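Local coordinates for protein CsuE (Acinetobacter baumannii, PDB 6FJY), which probably serves as the tip adhesion subunit of archaic chaperone-usher Csu pili, which help the bacterium to form biofilms, at residues 108-113 / 173-178; 216-221 / 281-286. All coordinates share one frame; numbering follows the deposited sequence.

How the contacts relate
From the N terminus the chain passes through several strands, including 9-15 and 24-31, before strand 103-110, whose end supplies 108-113. It then passes through strand 119-136 and closes contact 1 at 173-178 on strand 167-184, with 59 residues between the two segments, joining opposite walls of the N-terminal sandwich. That last strand carries on toward the second sandwich, where it pairs with strand 202-210. Contact 2 opens only afterwards: 216-221 meets 281-286, again with 59 residues between, and ties strand 217-220 to strand 279-289. The two loops therefore follow in series, neither nested nor crossed. The centres of contact 1 and contact 2 are about 32 Å apart.

Contact 1. Residues 108-113 / 173-178; sequences IRLPAG and LSITVL
Leu110 and Ile175 meet tip to tip, with Leu110 CD2 3.6 Å from Ile175 CD1. The second leucine methyl adds to the grip, since Leu110 CD1 lies 4.0 Å from Ile175 CG2, and both branches of the isoleucine are thus used. Ile175 CG1 stands anti to the carbonyl carbon (chi1 -62°) and chi2 is extended, which carries CD1 out across the gap while CG2, anti to the backbone N, meets Leu110 CD1 from nearer the strand. A looser approach joins Ile108 CG2 to Ile175 CD1 at 4.3 Å. Ile108 and Leu173 behave differently: they lie alongside, pointing opposite ways, and their methyls Ile108 CD1 and Leu173 CD2 pass at 4.1 Å.

The contact is wholly apolar, as suits the interior of an Ig-like beta sandwich. Its strands belong to facing layers, with axes 10.5 Å apart at their closest and running at 38° to one another, so no backbone bonds link them and side chains alone fill the space. Beta-branched isoleucine fits an extended backbone and still offers a long apolar arm, whereas leucine brings two methyls at the end of its chain.

Farther out, Phe29 of strand 24-31 packs on both Ile108 and Leu173, and Ile12 of strand 9-15 touches Ile175. Backbone bonds fix the two layers separately: Ile108 pairs with Ser27 and Leu110 with Glu24, while Leu173 bonds to Ala123 and Ser174 to Ser10. The CB of Ser174 points away from strand 108-110, and its side chain rests against Val120 and Gln122.

Contact 2. Residues 216-221 / 281-286; sequences YYVSLN and QNYVFT
Tyr216 and Tyr283 reach for each other from facing layers inside an Ig-like beta sandwich, their ring planes turned about 62° apart. Both segments belong to the Spore Coat Protein U domain, and the strands 217-220 and 279-289 share no backbone bonds here; large side chains bridge the gap between them. The Tyr216 hydroxyl comes to the edge of the Tyr283 ring, near its plane, whereas the Tyr283 hydroxyl reaches Tyr216 obliquely. Ring carbons also pack, Tyr216 CE2 lying 4.1 Å from Tyr283 CZ. Tyr283 OH appears to donate a weak hydrogen bond to Tyr216 OH at 3.0 Å, but the place of Tyr216 OH is doubtful because it sits too near the Gln281 side chain.

Tyr216 CG lies between the backbone N and the carbonyl carbon (chi1 55°), and this rotation swings the ring toward 281-286 although its CB bond does not head there. Tyrosine suits both places: its ring reaches far enough into the core to meet a partner from the facing layer, and its hydroxyl can find a polar partner when buried. Tyr283 is held besides by an edge-to-face stack with Trp263, while Tyr216 lies on Ile208, Cys210 and Val310.

The next residue, Tyr217, has its CB directed away from 281-286 and turns to the chaperone, bonding through OH to Phe194 O of CsuC. Val218 is the small apolar member: its CG2 lies in the plane of the Tyr216 ring, at its edge, and 4.0 Å from Tyr283 CZ.

Contact 1. Residues 108-113 / 173-178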
loop_
_atom_site.group_PDB
_atom_site.type_symbol
_atom_site.label_atom_id
_atom_site.label_comp_id
_atom_site.label_asym_id
_atom_site.label_seq_id
_atom_site.Cartn_x
_atom_site.Cartn_y
_atom_site.Cartn_z
ATOM N N ILE D 108 -10.723 6.212 -14.495
ATOM C CA ILE D 108 -11.608 5.878 -13.392
ATOM C C ILE D 108 -11.595 7.024 -12.389
ATOM O O ILE D 108 -10.530 7.496 -11.967
ATOM C CB ILE D 108 -11.200 4.558 -12.721
ATOM C CG1 ILE D 108 -11.272 3.404 -13.719
ATOM C CG2 ILE D 108 -12.099 4.275 -11.541
ATOM C CD1 ILE D 108 -11.019 2.048 -13.095
ATOM N N ARG D 109 -12.781 7.463 -12.003
ATOM C CA ARG D 109 -12.977 8.473 -10.972
ATOM C C ARG D 109 -13.699 7.818 -9.801
ATOM O O ARG D 109 -14.844 7.377 -9.941
ATOM C CB ARG D 109 -13.782 9.658 -11.515
ATOM C CG ARG D 109 -13.922 10.817 -10.535
ATOM C CD ARG D 109 -14.673 11.996 -11.141
ATOM N NE ARG D 109 -13.924 12.650 -12.214
ATOM C CZ ARG D 109 -14.438 13.571 -13.027
ATOM N NH1 ARG D 109 -15.703 13.956 -12.891
ATOM N NH2 ARG D 109 -13.685 14.113 -13.971
ATOM N N LEU D 110 -13.029 7.749 -8.654
ATOM C CA LEU D 110 -13.676 7.358 -7.414
ATOM C C LEU D 110 -14.121 8.611 -6.670
ATOM O O LEU D 110 -13.262 9.391 -6.229
ATOM C CB LEU D 110 -12.732 6.540 -6.559
ATOM C CG LEU D 110 -12.380 5.192 -7.178
ATOM C CD1 LEU D 110 -11.405 4.422 -6.313
ATOM C CD2 LEU D 110 -13.637 4.395 -7.384
ATOM N N PRO D 111 -15.421 8.861 -6.533
ATOM C CA PRO D 111 -15.875 10.015 -5.749
ATOM C C PRO D 111 -15.397 9.953 -4.307
ATOM O O PRO D 111 -15.394 8.893 -3.679
ATOM C CB PRO D 111 -17.400 9.916 -5.830
ATOM C CG PRO D 111 -17.653 9.195 -7.112
ATOM C CD PRO D 111 -16.522 8.234 -7.282
ATOM N N ALA D 112 -15.019 11.118 -3.777
ATOM C CA ALA D 112 -14.617 11.226 -2.382
ATOM C C ALA D 112 -15.793 10.937 -1.460
ATOM O O ALA D 112 -16.961 10.974 -1.862
ATOM C CB ALA D 112 -14.051 12.617 -2.078
ATOM N N GLY D 113 -15.471 10.656 -0.201
ATOM C CA GLY D 113 -16.482 10.355 0.790
ATOM C C GLY D 113 -16.931 8.915 0.827
ATOM O O GLY D 113 -17.990 8.625 1.395
ATOM N N LEU D 173 -12.047 -4.385 -15.146
ATOM C CA LEU D 173 -11.566 -3.304 -14.306
ATOM C C LEU D 173 -11.631 -3.740 -12.849
ATOM O O LEU D 173 -12.622 -4.339 -12.412
ATOM C CB LEU D 173 -12.392 -2.030 -14.512
ATOM C CG LEU D 173 -12.129 -1.108 -15.708
ATOM C CD1 LEU D 173 -11.992 -1.868 -17.022
ATOM C CD2 LEU D 173 -13.251 -0.089 -15.812
ATOM N N SER D 174 -10.569 -3.443 -12.105
ATOM C CA SER D 174 -10.479 -3.814 -10.704
ATOM C C SER D 174 -9.850 -2.672 -9.919
ATOM O O SER D 174 -9.031 -1.909 -10.441
ATOM C CB SER D 174 -9.663 -5.100 -10.516
ATOM O OG SER D 174 -9.703 -5.527 -9.169
ATOM N N ILE D 175 -10.258 -2.559 -8.658
ATOM C CA ILE D 175 -9.774 -1.536 -7.740
ATOM C C ILE D 175 -9.367 -2.225 -6.446
ATOM O O ILE D 175 -10.175 -2.934 -5.834
ATOM C CB ILE D 175 -10.840 -0.461 -7.457
ATOM C CG1 ILE D 175 -11.222 0.274 -8.735
ATOM C CG2 ILE D 175 -10.361 0.518 -6.370
ATOM C CD1 ILE D 175 -12.426 1.192 -8.559
ATOM N N THR D 176 -8.121 -2.020 -6.031
ATOM C CA THR D 176 -7.592 -2.621 -4.813
ATOM C C THR D 176 -7.448 -1.527 -3.754
ATOM O O THR D 176 -6.611 -0.629 -3.884
ATOM C CB THR D 176 -6.255 -3.313 -5.073
ATOM O OG1 THR D 176 -6.435 -4.368 -6.027
ATOM C CG2 THR D 176 -5.710 -3.895 -3.786
ATOM N N VAL D 177 -8.264 -1.619 -2.715
ATOM C CA VAL D 177 -8.218 -0.721 -1.575
ATOM C C VAL D 177 -7.206 -1.274 -0.586
ATOM O O VAL D 177 -7.306 -2.435 -0.169
ATOM C CB VAL D 177 -9.607 -0.595 -0.935
ATOM C CG1 VAL D 177 -9.613 0.458 0.136
ATOM C CG2 VAL D 177 -10.657 -0.297 -2.012
ATOM N N LEU D 178 -6.214 -0.432 -0.201
ATOM C CA LEU D 178 -5.088 -0.854 0.612
ATOM C C LEU D 178 -5.284 -0.459 2.065
ATOM O O LEU D 178 -5.890 0.573 2.356
ATOM C CB LEU D 178 -3.787 -0.235 0.101
ATOM C CG LEU D 178 -3.364 -0.699 -1.293
ATOM C CD1 LEU D 178 -2.133 0.049 -1.750
ATOM C CD2 LEU D 178 -3.108 -2.179 -1.277
#

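Contact 2. Residues 216-221 / 281-286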
loop_
_atom_site.group_PDB
_atom_site.type_symbol
_atom_site.label_atom_id
_atom_site.label_comp_id
_atom_site.label_asym_id
_atom_site.label_seq_id
_atom_site.Cartn_x
_atom_site.Cartn_y
_atom_site.Cartn_z
ATOM N N TYR D 216 -1.296 -3.516 14.642
ATOM C CA TYR D 216 0.062 -3.010 14.762
ATOM C C TYR D 216 0.444 -2.975 16.225
ATOM O O TYR D 216 -0.411 -3.023 17.115
ATOM C CB TYR D 216 0.216 -1.610 14.166
ATOM C CG TYR D 216 -0.763 -0.631 14.754
ATOM C CD1 TYR D 216 -2.017 -0.468 14.182
ATOM C CD2 TYR D 216 -0.451 0.117 15.888
ATOM C CE1 TYR D 216 -2.931 0.409 14.701
ATOM C CE2 TYR D 216 -1.372 1.006 16.421
ATOM C CZ TYR D 216 -2.610 1.145 15.814
ATOM O OH TYR D 216 -3.545 2.005 16.318
ATOM N N TYR D 217 1.747 -2.888 16.449
ATOM C CA TYR D 217 2.323 -2.639 17.757
ATOM C C TYR D 217 2.953 -1.252 17.769
ATOM O O TYR D 217 3.522 -0.806 16.764
ATOM C CB TYR D 217 3.375 -3.693 18.103
ATOM C CG TYR D 217 2.826 -5.088 18.350
ATOM C CD1 TYR D 217 2.197 -5.408 19.550
ATOM C CD2 TYR D 217 2.961 -6.094 17.396
ATOM C CE1 TYR D 217 1.703 -6.686 19.786
ATOM C CE2 TYR D 217 2.469 -7.377 17.624
ATOM C CZ TYR D 217 1.843 -7.661 18.821
ATOM O OH TYR D 217 1.358 -8.916 19.059
ATOM N N VAL D 218 2.838 -0.571 18.906
ATOM C CA VAL D 218 3.436 0.738 19.125
ATOM C C VAL D 218 4.500 0.582 20.196
ATOM O O VAL D 218 4.200 0.184 21.326
ATOM C CB VAL D 218 2.394 1.785 19.545
ATOM C CG1 VAL D 218 2.991 3.167 19.473
ATOM C CG2 VAL D 218 1.167 1.700 18.678
ATOM N N SER D 219 5.739 0.909 19.852
ATOM C CA SER D 219 6.842 0.866 20.801
ATOM C C SER D 219 7.513 2.233 20.885
ATOM O O SER D 219 7.457 3.048 19.952
ATOM C CB SER D 219 7.870 -0.194 20.414
ATOM O OG SER D 219 7.300 -1.489 20.456
ATOM N N LEU D 220 8.155 2.473 22.024
ATOM C CA LEU D 220 8.921 3.692 22.258
ATOM C C LEU D 220 10.332 3.308 22.670
ATOM O O LEU D 220 10.519 2.439 23.529
ATOM C CB LEU D 220 8.279 4.577 23.338
ATOM C CG LEU D 220 6.851 5.106 23.135
ATOM C CD1 LEU D 220 6.498 6.044 24.271
ATOM C CD2 LEU D 220 6.674 5.804 21.803
ATOM N N ASN D 221 11.320 3.944 22.047
ATOM C CA ASN D 221 12.714 3.689 22.372
ATOM C C ASN D 221 13.052 4.379 23.694
ATOM O O ASN D 221 12.171 4.838 24.426
ATOM C CB ASN D 221 13.615 4.136 21.224
ATOM C CG ASN D 221 13.789 5.644 21.159
ATOM O OD1 ASN D 221 12.936 6.407 21.605
ATOM N ND2 ASN D 221 14.901 6.075 20.596
ATOM N N GLN D 281 -7.365 4.673 16.992
ATOM C CA GLN D 281 -6.870 4.325 18.318
ATOM C C GLN D 281 -6.210 5.537 18.960
ATOM O O GLN D 281 -5.482 6.287 18.300
ATOM C CB GLN D 281 -5.851 3.179 18.278
ATOM C CG GLN D 281 -6.390 1.834 17.861
ATOM C CD GLN D 281 -6.515 1.704 16.363
ATOM O OE1 GLN D 281 -5.667 2.186 15.606
ATOM N NE2 GLN D 281 -7.580 1.056 15.923
ATOM N N ASN D 282 -6.449 5.707 20.254
ATOM C CA ASN D 282 -5.755 6.699 21.054
ATOM C C ASN D 282 -5.036 6.018 22.213
ATOM O O ASN D 282 -5.472 4.978 22.711
ATOM C CB ASN D 282 -6.718 7.767 21.552
ATOM C CG ASN D 282 -7.089 8.746 20.462
ATOM O OD1 ASN D 282 -6.366 9.715 20.210
ATOM N ND2 ASN D 282 -8.206 8.485 19.785
ATOM N N TYR D 283 -3.901 6.593 22.610
ATOM C CA TYR D 283 -3.041 6.013 23.641
ATOM C C TYR D 283 -2.697 7.112 24.640
ATOM O O TYR D 283 -1.847 7.960 24.368
ATOM C CB TYR D 283 -1.777 5.401 23.036
ATOM C CG TYR D 283 -2.036 4.334 21.996
ATOM C CD1 TYR D 283 -2.326 4.676 20.673
ATOM C CD2 TYR D 283 -1.972 2.981 22.330
ATOM C CE1 TYR D 283 -2.557 3.696 19.714
ATOM C CE2 TYR D 283 -2.210 2.001 21.386
ATOM C CZ TYR D 283 -2.501 2.362 20.081
ATOM O OH TYR D 283 -2.739 1.389 19.143
ATOM N N VAL D 284 -3.348 7.081 25.790
ATOM C CA VAL D 284 -3.066 8.013 26.869
ATOM C C VAL D 284 -1.800 7.562 27.576
ATOM O O VAL D 284 -1.559 6.361 27.758
ATOM C CB VAL D 284 -4.265 8.108 27.835
ATOM C CG1 VAL D 284 -3.937 8.992 29.037
ATOM C CG2 VAL D 284 -5.469 8.655 27.098
ATOM N N PHE D 285 -0.967 8.526 27.958
ATOM C CA PHE D 285 0.307 8.211 28.577
ATOM C C PHE D 285 0.744 9.374 29.451
ATOM O O PHE D 285 0.309 10.517 29.273
ATOM C CB PHE D 285 1.382 7.871 27.533
ATOM C CG PHE D 285 1.805 9.031 26.667
ATOM C CD1 PHE D 285 1.123 9.325 25.493
ATOM C CD2 PHE D 285 2.913 9.801 27.005
ATOM C CE1 PHE D 285 1.525 10.378 24.687
ATOM C CE2 PHE D 285 3.319 10.854 26.203
ATOM C CZ PHE D 285 2.623 11.148 25.047
ATOM N N THR D 286 1.611 9.057 30.406
ATOM C CA THR D 286 2.060 10.011 31.405
ATOM C C THR D 286 3.571 10.086 31.369
ATOM O O THR D 286 4.249 9.054 31.418
ATOM C CB THR D 286 1.580 9.615 32.798
ATOM O OG1 THR D 286 0.149 9.642 32.830
ATOM C CG2 THR D 286 2.114 10.582 33.821
#